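Local coordinates for protein RNase NGR3 (Nicotiana glutinosa, PDB 1VD3) that probably cleaves RNA as a ribonuclease of the T2 family, and binds the nucleotide 2'-UMP in its pocket, at residues L125-N128 / L129-A132; H141-L144 / E145-K148; N164-T167 / Q168-Q172. One frame throughout, in Å; residues are numbered along the deposited sequence.

Contact 1: L125-N128 / L129-A132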
ATOM      1  N   LEU A 125       7.058   2.425  -7.707  1.00 17.56           N
ATOM      2  CA  LEU A 125       6.094   1.832  -8.632  1.00 16.74           C
ATOM      3  C   LEU A 125       5.697   2.668  -9.847  1.00 17.26           C
ATOM      4  O   LEU A 125       5.723   2.176 -10.976  1.00 14.94           O
ATOM      5  CB  LEU A 125       4.825   1.425  -7.879  1.00 15.65           C
ATOM      6  CG  LEU A 125       4.970   0.432  -6.718  1.00 16.54           C
ATOM      7  CD1 LEU A 125       3.589   0.108  -6.173  1.00 13.51           C
ATOM      8  CD2 LEU A 125       5.670  -0.840  -7.184  1.00 16.06           C
ATOM      9  N   LEU A 126       5.310   3.916  -9.616  1.00 18.77           N
ATOM     10  CA  LEU A 126       4.885   4.795 -10.702  1.00 22.93           C
ATOM     11  C   LEU A 126       5.937   4.899 -11.799  1.00 22.98           C
ATOM     12  O   LEU A 126       5.636   4.731 -12.983  1.00 21.08           O
ATOM     13  CB  LEU A 126       4.574   6.191 -10.156  1.00 23.57           C
ATOM     14  CG  LEU A 126       3.899   7.180 -11.110  1.00 25.10           C
ATOM     15  CD1 LEU A 126       2.525   6.658 -11.508  1.00 21.27           C
ATOM     16  CD2 LEU A 126       3.770   8.536 -10.427  1.00 28.02           C
ATOM     17  N   GLU A 127       7.173   5.173 -11.397  1.00 26.99           N
ATOM     18  CA  GLU A 127       8.274   5.309 -12.341  1.00 30.53           C
ATOM     19  C   GLU A 127       8.679   3.990 -12.995  1.00 30.06           C
ATOM     20  O   GLU A 127       9.085   3.964 -14.159  1.00 28.95           O
ATOM     21  CB  GLU A 127       9.476   5.938 -11.640  1.00 34.27           C
ATOM     22  CG  GLU A 127       9.187   7.321 -11.076  1.00 42.38           C
ATOM     23  CD  GLU A 127       8.791   8.317 -12.151  1.00 46.21           C
ATOM     24  OE1 GLU A 127       9.620   8.577 -13.050  1.00 47.83           O
ATOM     25  OE2 GLU A 127       7.654   8.837 -12.096  1.00 47.14           O
ATOM     26  N   ASN A 128       8.583   2.890 -12.256  1.00 27.92           N
ATOM     27  CA  ASN A 128       8.934   1.605 -12.843  1.00 27.90           C
ATOM     28  C   ASN A 128       7.954   1.284 -13.964  1.00 26.54           C
ATOM     29  O   ASN A 128       8.326   0.690 -14.978  1.00 24.97           O
ATOM     30  CB  ASN A 128       8.915   0.496 -11.788  1.00 26.76           C
ATOM     31  CG  ASN A 128      10.201   0.438 -10.987  1.00 31.24           C
ATOM     32  OD1 ASN A 128      11.295   0.518 -11.548  1.00 28.66           O
ATOM     33  ND2 ASN A 128      10.078   0.286  -9.671  1.00 30.57           N
ATOM     34  N   LEU A 129       6.701   1.691 -13.782  1.00 25.40           N
ATOM     35  CA  LEU A 129       5.675   1.449 -14.787  1.00 24.49           C
ATOM     36  C   LEU A 129       5.916   2.343 -15.996  1.00 24.07           C
ATOM     37  O   LEU A 129       5.787   1.901 -17.133  1.00 25.56           O
ATOM     38  CB  LEU A 129       4.283   1.709 -14.204  1.00 21.84           C
ATOM     39  CG  LEU A 129       3.830   0.707 -13.135  1.00 19.11           C
ATOM     40  CD1 LEU A 129       2.562   1.211 -12.462  1.00 24.08           C
ATOM     41  CD2 LEU A 129       3.594  -0.653 -13.780  1.00 20.45           C
ATOM     42  N   LYS A 130       6.273   3.600 -15.749  1.00 27.03           N
ATOM     43  CA  LYS A 130       6.540   4.528 -16.845  1.00 28.16           C
ATOM     44  C   LYS A 130       7.654   3.973 -17.721  1.00 29.21           C
ATOM     45  O   LYS A 130       7.565   3.999 -18.947  1.00 30.35           O
ATOM     46  CB  LYS A 130       6.948   5.902 -16.307  1.00 29.86           C
ATOM     47  CG  LYS A 130       5.819   6.660 -15.628  1.00 32.72           C
ATOM     48  CD  LYS A 130       6.255   8.067 -15.242  1.00 38.56           C
ATOM     49  CE  LYS A 130       5.145   8.813 -14.519  1.00 37.29           C
ATOM     50  NZ  LYS A 130       5.575  10.179 -14.127  1.00 38.67           N
ATOM     51  N   ASN A 131       8.703   3.468 -17.084  1.00 30.74           N
ATOM     52  CA  ASN A 131       9.826   2.894 -17.810  1.00 32.80           C
ATOM     53  C   ASN A 131       9.356   1.830 -18.795  1.00 33.98           C
ATOM     54  O   ASN A 131      10.000   1.598 -19.817  1.00 34.55           O
ATOM     55  CB  ASN A 131      10.827   2.287 -16.828  1.00 35.56           C
ATOM     56  CG  ASN A 131      11.572   3.339 -16.036  1.00 37.29           C
ATOM     57  OD1 ASN A 131      11.186   4.511 -16.021  1.00 38.89           O
ATOM     58  ND2 ASN A 131      12.641   2.928 -15.364  1.00 37.30           N
ATOM     59  N   ALA A 132       8.229   1.192 -18.486  1.00 32.74           N
ATOM     60  CA  ALA A 132       7.672   0.148 -19.341  1.00 30.47           C
ATOM     61  C   ALA A 132       6.516   0.683 -20.183  1.00 28.89           C
ATOM     62  O   ALA A 132       5.748  -0.087 -20.757  1.00 28.90           O
ATOM     63  CB  ALA A 132       7.195  -1.030 -18.486  1.00 31.39           C
TER
HETATM   64  O   HOH W   1      12.263   0.047 -14.719  1.00 32.21           O
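Glu127 and Lys130 form a salt bridge one turn apart on the outer side of the short helix 125-131, which is amphipathic, with Leu125 and Leu129 buried on its inner side. In Glu127, CG lies anti to the carbonyl carbon (chi1 -60°) and the chain bends at chi2 (-61°), which brings the carboxylate toward Lys130. Lys130, in contrast, runs fully extended beyond CG, and its NZ reaches Glu127 OE2 at 3.2 Å, arriving on the syn side and 16° out of the carboxylate plane. The aliphatic part of the lysine also passes over Leu126, where its CE comes within 4.0 Å of Leu126 CG. Beneath these side chains run the i to i+4 bonds of the helix, Leu129 N to Leu125 O at 3.0 Å and Asn131 N to Glu127 O, also at 3.0 Å. Leu125 and Leu129 face inward, onto Phe40 and onto helix 144-155, where Leu125 touches Ile151 and Leu129 touches Ile147 and Ala150. On the solvent side a water links two asparagines: it accepts from Asn131 ND2 at 3.0 Å and gives a weak bond to Asn128 OD1 at 3.3 Å.

Contact 2: H141-L144 / E145-K148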
ATOM      1  N   HIS A 141      -6.688  -1.081 -20.699  1.00 26.20           N
ATOM      2  CA  HIS A 141      -5.685  -0.972 -21.749  1.00 26.02           C
ATOM      3  C   HIS A 141      -4.408  -1.783 -21.542  1.00 27.04           C
ATOM      4  O   HIS A 141      -3.687  -2.055 -22.504  1.00 26.02           O
ATOM      5  CB  HIS A 141      -5.319   0.509 -21.913  1.00 29.63           C
ATOM      6  CG  HIS A 141      -4.413   0.796 -23.070  1.00 32.56           C
ATOM      7  ND1 HIS A 141      -4.860   0.844 -24.372  1.00 32.84           N
ATOM      8  CD2 HIS A 141      -3.084   1.058 -23.118  1.00 32.11           C
ATOM      9  CE1 HIS A 141      -3.848   1.125 -25.175  1.00 32.29           C
ATOM     10  NE2 HIS A 141      -2.760   1.260 -24.438  1.00 35.36           N
ATOM     11  N   TYR A 142      -4.127  -2.180 -20.303  1.00 21.16           N
ATOM     12  CA  TYR A 142      -2.897  -2.912 -20.025  1.00 22.87           C
ATOM     13  C   TYR A 142      -3.039  -4.362 -19.597  1.00 21.55           C
ATOM     14  O   TYR A 142      -3.926  -4.715 -18.828  1.00 23.35           O
ATOM     15  CB  TYR A 142      -2.080  -2.188 -18.952  1.00 22.95           C
ATOM     16  CG  TYR A 142      -1.733  -0.759 -19.294  1.00 24.59           C
ATOM     17  CD1 TYR A 142      -2.458   0.303 -18.754  1.00 23.59           C
ATOM     18  CD2 TYR A 142      -0.690  -0.471 -20.174  1.00 26.06           C
ATOM     19  CE1 TYR A 142      -2.152   1.623 -19.082  1.00 25.20           C
ATOM     20  CE2 TYR A 142      -0.375   0.841 -20.510  1.00 26.16           C
ATOM     21  CZ  TYR A 142      -1.109   1.882 -19.961  1.00 26.29           C
ATOM     22  OH  TYR A 142      -0.803   3.174 -20.301  1.00 25.09           O
ATOM     23  N   THR A 143      -2.141  -5.199 -20.100  1.00 20.40           N
ATOM     24  CA  THR A 143      -2.152  -6.601 -19.724  1.00 21.55           C
ATOM     25  C   THR A 143      -1.646  -6.641 -18.290  1.00 19.75           C
ATOM     26  O   THR A 143      -0.816  -5.821 -17.895  1.00 21.48           O
ATOM     27  CB  THR A 143      -1.199  -7.439 -20.597  1.00 22.86           C
ATOM     28  OG1 THR A 143       0.154  -7.040 -20.344  1.00 22.44           O
ATOM     29  CG2 THR A 143      -1.521  -7.249 -22.071  1.00 22.20           C
ATOM     30  N   LEU A 144      -2.151  -7.582 -17.506  1.00 20.10           N
ATOM     31  CA  LEU A 144      -1.712  -7.711 -16.128  1.00 19.55           C
ATOM     32  C   LEU A 144      -0.236  -8.102 -16.106  1.00 21.27           C
ATOM     33  O   LEU A 144       0.523  -7.672 -15.238  1.00 17.35           O
ATOM     34  CB  LEU A 144      -2.546  -8.777 -15.415  1.00 18.99           C
ATOM     35  CG  LEU A 144      -2.096  -9.167 -14.010  1.00 17.28           C
ATOM     36  CD1 LEU A 144      -2.207  -7.969 -13.073  1.00 20.38           C
ATOM     37  CD2 LEU A 144      -2.958 -10.324 -13.515  1.00 19.68           C
ATOM     38  N   GLU A 145       0.166  -8.917 -17.077  1.00 21.80           N
ATOM     39  CA  GLU A 145       1.549  -9.379 -17.168  1.00 22.56           C
ATOM     40  C   GLU A 145       2.555  -8.250 -17.308  1.00 20.93           C
ATOM     41  O   GLU A 145       3.587  -8.245 -16.636  1.00 23.42           O
ATOM     42  CB  GLU A 145       1.718 -10.342 -18.351  1.00 25.16           C
ATOM     43  CG  GLU A 145       1.174 -11.735 -18.110  1.00 32.70           C
ATOM     44  CD  GLU A 145       1.791 -12.392 -16.890  1.00 36.85           C
ATOM     45  OE1 GLU A 145       3.036 -12.417 -16.789  1.00 39.22           O
ATOM     46  OE2 GLU A 145       1.028 -12.885 -16.032  1.00 41.25           O
ATOM     47  N   SER A 146       2.261  -7.300 -18.188  1.00 20.38           N
ATOM     48  CA  SER A 146       3.162  -6.174 -18.411  1.00 21.58           C
ATOM     49  C   SER A 146       3.378  -5.381 -17.126  1.00 21.78           C
ATOM     50  O   SER A 146       4.491  -4.951 -16.829  1.00 20.85           O
ATOM     51  CB  SER A 146       2.611  -5.255 -19.507  1.00 17.10           C
ATOM     52  OG  SER A 146       1.408  -4.626 -19.109  1.00 23.65           O
ATOM     53  N   ILE A 147       2.306  -5.197 -16.364  1.00 20.17           N
ATOM     54  CA  ILE A 147       2.371  -4.458 -15.110  1.00 18.51           C
ATOM     55  C   ILE A 147       3.211  -5.199 -14.069  1.00 17.16           C
ATOM     56  O   ILE A 147       4.088  -4.612 -13.433  1.00 17.25           O
ATOM     57  CB  ILE A 147       0.948  -4.213 -14.566  1.00 18.09           C
ATOM     58  CG1 ILE A 147       0.210  -3.253 -15.506  1.00 18.56           C
ATOM     59  CG2 ILE A 147       1.005  -3.665 -13.138  1.00 18.48           C
ATOM     60  CD1 ILE A 147      -1.277  -3.130 -15.232  1.00 20.86           C
ATOM     61  N   LYS A 148       2.950  -6.490 -13.899  1.00 17.80           N
ATOM     62  CA  LYS A 148       3.703  -7.279 -12.933  1.00 20.29           C
ATOM     63  C   LYS A 148       5.193  -7.332 -13.272  1.00 22.00           C
ATOM     64  O   LYS A 148       6.045  -7.164 -12.396  1.00 20.98           O
ATOM     65  CB  LYS A 148       3.131  -8.699 -12.851  1.00 22.18           C
ATOM     66  CG  LYS A 148       1.747  -8.769 -12.205  1.00 22.67           C
ATOM     67  CD  LYS A 148       1.139 -10.165 -12.287  1.00 25.79           C
ATOM     68  CE  LYS A 148       1.968 -11.197 -11.542  1.00 27.44           C
ATOM     69  NZ  LYS A 148       2.061 -10.912 -10.085  1.00 27.85           N
TER
HETATM   70  O   HOH W   2       0.127  -3.980 -21.770  1.00 29.55           O
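Ser146 and Thr143 are joined by two hydrogen bonds running between backbone and side chain. Ser146 N gives its hydrogen to Thr143 OG1 at 3.0 Å, with an N-H...O angle of 156°, while Ser146 OG donates to Thr143 O at 2.8 Å. Both hydroxyls sit between the backbone N and the carbonyl carbon of their own residue (chi1 66° in each), and this brings Thr143 OG1 over the first turn. A water bridges the same two residues, accepting from Thr143 N at 3.1 Å and donating to Ser146 OG at 3.0 Å. The arrangement is an N-cap: Thr143 precedes helix 144-155, and the reciprocal bond that would complete a capping box is relayed by the water instead of being made directly. Replacing Thr143 by an alanine would probably leave Ser146 N without its side-chain acceptor and the start of the helix less firmly fixed. Further on, a regular i to i+4 bond runs from Lys148 N to Leu144 O at 3.0 Å. Apolar contacts flank the cap. Lys148 CD lies 3.8 Å from Leu144 CG, both chains also touching Ile161, and Ile147 CD1 approaches Tyr142 CB at 3.9 Å, with Ile134 and Ile203 packed against Ile147. The ring of Tyr142 leads away from the helix, its OH hydrogen-bonded to Thr135 O, and His141 CD2 lies above one ring face, offset toward the rim. His141 and Tyr142 together face Ile203, a classic beta bulge just ahead of the cap.

Contact 3: N164-T167 / Q168-Q172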
ATOM      1  N   ASN A 164      -9.915  -4.191  -8.243  1.00 19.55           N
ATOM      2  CA  ASN A 164     -11.301  -3.979  -7.858  1.00 19.40           C
ATOM      3  C   ASN A 164     -11.994  -3.479  -9.125  1.00 21.47           C
ATOM      4  O   ASN A 164     -11.392  -3.499 -10.205  1.00 19.31           O
ATOM      5  CB  ASN A 164     -11.445  -2.996  -6.677  1.00 17.82           C
ATOM      6  CG  ASN A 164     -11.018  -1.583  -7.009  1.00 19.19           C
ATOM      7  OD1 ASN A 164     -11.336  -0.648  -6.267  1.00 24.10           O
ATOM      8  ND2 ASN A 164     -10.288  -1.415  -8.099  1.00 12.59           N
ATOM      9  N   VAL A 165     -13.244  -3.043  -9.020  1.00 21.98           N
ATOM     10  CA  VAL A 165     -13.968  -2.598 -10.209  1.00 25.96           C
ATOM     11  C   VAL A 165     -14.548  -1.192 -10.082  1.00 27.06           C
ATOM     12  O   VAL A 165     -15.118  -0.843  -9.052  1.00 27.48           O
ATOM     13  CB  VAL A 165     -15.117  -3.576 -10.530  1.00 27.49           C
ATOM     14  CG1 VAL A 165     -15.837  -3.144 -11.799  1.00 29.66           C
ATOM     15  CG2 VAL A 165     -14.564  -4.991 -10.674  1.00 28.37           C
ATOM     16  N   ASP A 166     -14.409  -0.392 -11.137  1.00 26.59           N
ATOM     17  CA  ASP A 166     -14.938   0.969 -11.114  1.00 29.08           C
ATOM     18  C   ASP A 166     -16.401   0.985 -11.538  1.00 31.78           C
ATOM     19  O   ASP A 166     -16.916  -0.005 -12.053  1.00 32.74           O
ATOM     20  CB  ASP A 166     -14.105   1.888 -12.017  1.00 28.80           C
ATOM     21  CG  ASP A 166     -14.271   1.582 -13.498  1.00 30.55           C
ATOM     22  OD1 ASP A 166     -13.460   2.102 -14.294  1.00 31.93           O
ATOM     23  OD2 ASP A 166     -15.203   0.841 -13.870  1.00 31.34           O
ATOM     24  N   THR A 167     -17.065   2.114 -11.314  1.00 35.47           N
ATOM     25  CA  THR A 167     -18.476   2.268 -11.660  1.00 37.70           C
ATOM     26  C   THR A 167     -18.810   1.843 -13.089  1.00 39.75           C
ATOM     27  O   THR A 167     -19.934   1.422 -13.371  1.00 42.27           O
ATOM     28  CB  THR A 167     -18.929   3.734 -11.477  1.00 35.25           C
ATOM     29  OG1 THR A 167     -18.055   4.598 -12.214  1.00 35.94           O
ATOM     30  CG2 THR A 167     -18.905   4.122 -10.002  1.00 34.00           C
ATOM     31  N   GLN A 168     -17.835   1.952 -13.986  1.00 41.38           N
ATOM     32  CA  GLN A 168     -18.033   1.595 -15.387  1.00 41.60           C
ATOM     33  C   GLN A 168     -17.923   0.091 -15.626  1.00 40.01           C
ATOM     34  O   GLN A 168     -18.201  -0.394 -16.724  1.00 39.90           O
ATOM     35  CB  GLN A 168     -17.015   2.332 -16.257  1.00 44.98           C
ATOM     36  CG  GLN A 168     -17.052   3.846 -16.106  1.00 51.27           C
ATOM     37  CD  GLN A 168     -15.951   4.544 -16.889  1.00 55.57           C
ATOM     38  OE1 GLN A 168     -15.830   5.770 -16.852  1.00 57.42           O
ATOM     39  NE2 GLN A 168     -15.142   3.766 -17.602  1.00 56.25           N
ATOM     40  N   GLY A 169     -17.518  -0.643 -14.596  1.00 36.79           N
ATOM     41  CA  GLY A 169     -17.384  -2.082 -14.724  1.00 33.35           C
ATOM     42  C   GLY A 169     -15.994  -2.521 -15.147  1.00 31.11           C
ATOM     43  O   GLY A 169     -15.771  -3.699 -15.429  1.00 32.22           O
ATOM     44  N   ASN A 170     -15.058  -1.577 -15.195  1.00 26.54           N
ATOM     45  CA  ASN A 170     -13.687  -1.889 -15.583  1.00 23.95           C
ATOM     46  C   ASN A 170     -12.924  -2.466 -14.401  1.00 24.25           C
ATOM     47  O   ASN A 170     -13.082  -2.010 -13.268  1.00 23.13           O
ATOM     48  CB  ASN A 170     -12.951  -0.633 -16.065  1.00 26.05           C
ATOM     49  CG  ASN A 170     -13.508  -0.084 -17.362  1.00 32.06           C
ATOM     50  OD1 ASN A 170     -13.557  -0.779 -18.376  1.00 34.64           O
ATOM     51  ND2 ASN A 170     -13.922   1.178 -17.339  1.00 33.17           N
ATOM     52  N   HIS A 171     -12.107  -3.480 -14.665  1.00 21.50           N
ATOM     53  CA  HIS A 171     -11.286  -4.085 -13.623  1.00 20.94           C
ATOM     54  C   HIS A 171     -10.031  -3.216 -13.617  1.00 20.04           C
ATOM     55  O   HIS A 171      -9.418  -2.997 -14.660  1.00 22.62           O
ATOM     56  CB  HIS A 171     -10.962  -5.528 -13.995  1.00 20.40           C
ATOM     57  CG  HIS A 171     -12.177  -6.383 -14.162  1.00 25.13           C
ATOM     58  ND1 HIS A 171     -12.830  -6.966 -13.098  1.00 26.55           N
ATOM     59  CD2 HIS A 171     -12.898  -6.699 -15.265  1.00 26.42           C
ATOM     60  CE1 HIS A 171     -13.900  -7.604 -13.536  1.00 29.19           C
ATOM     61  NE2 HIS A 171     -13.965  -7.457 -14.847  1.00 29.88           N
ATOM     62  N   GLN A 172      -9.656  -2.719 -12.445  1.00 17.44           N
ATOM     63  CA  GLN A 172      -8.517  -1.819 -12.335  1.00 17.32           C
ATOM     64  C   GLN A 172      -7.512  -2.233 -11.272  1.00 17.48           C
ATOM     65  O   GLN A 172      -7.862  -2.907 -10.302  1.00 14.07           O
ATOM     66  CB  GLN A 172      -9.040  -0.421 -12.006  1.00 18.09           C
ATOM     67  CG  GLN A 172      -9.912  -0.420 -10.760  1.00 22.35           C
ATOM     68  CD  GLN A 172     -10.648   0.889 -10.517  1.00 24.04           C
ATOM     69  OE1 GLN A 172     -11.290   1.061  -9.480  1.00 25.16           O
ATOM     70  NE2 GLN A 172     -10.563   1.812 -11.467  1.00 19.00           N
TER
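The carboxylate of Asp166 and the amide of Asn170 meet with their planes 74° apart. Asn170 ND2 comes to the syn lone pair of Asp166 OD1 at 3.2 Å, the oxygen lying in the plane of the amide. The other oxygen, Asp166 OD2, takes Asn170 N at 2.8 Å from well above the carboxylate plane, and accepts a weak bond from Gln168 N. The His171 ring has Gly169 O over one face, 4.0 Å above its plane and offset toward the rim, while Val165 CG2 comes up obliquely to within 3.6 Å of His171 ND1. The amide planes of Asn164 and Gln172 are 30° apart, with a weak, doubtful bond from Asn164 ND2, whose place is less sure, to Gln172 OE1.

These groups lie along the end of the hairpin of strands 160-165 and 171-181. A type I turn from Asp166 to Gly169 is closed by Gly169 N to Asp166 O at 2.7 Å, and Asp166 N binds Asn170 O at 3.0 Å: the pattern of a type I turn with a G1 bulge. At Gly169 phi is positive (92°), where a side chain would press against the preceding carbonyl oxygen. Below the turn the ladder continues in the antiparallel hydrogen-bonded pair Asn164 and Gln172, with Gln172 N to Asn164 O at 2.9 Å. Gln172 NE2 is held by Asp23.

The Asp166 carboxylate accepts from Asn170, beyond the turn, and weakly from Gln168 within it, yet Glu204 OE1 lies close to its OD1; the nearby like charge may raise the proton affinity of one of the two carboxylates.

How the contacts relate
From the N terminus, contact 1 comes first and is completed along helix 125-131 and the residue just after it. Contact 2 follows where the chain, having left that helix, enters helix 144-155; contact 3 then turns strand 160-165 back into strand 171-181 and is the one that closes a hairpin loop. The three lie in series, so none encloses or crosses another. Contacts 1 and 2 touch through packing, Leu129 CD2 standing 4.0 Å from Ile147 O, which joins the two helices. Contacts 2 and 3 stay about 7 Å apart at their nearest atoms, but strand 202-205 links them, pairing by backbone bonds with Tyr142 through Ile203 and with His171 through Glu204.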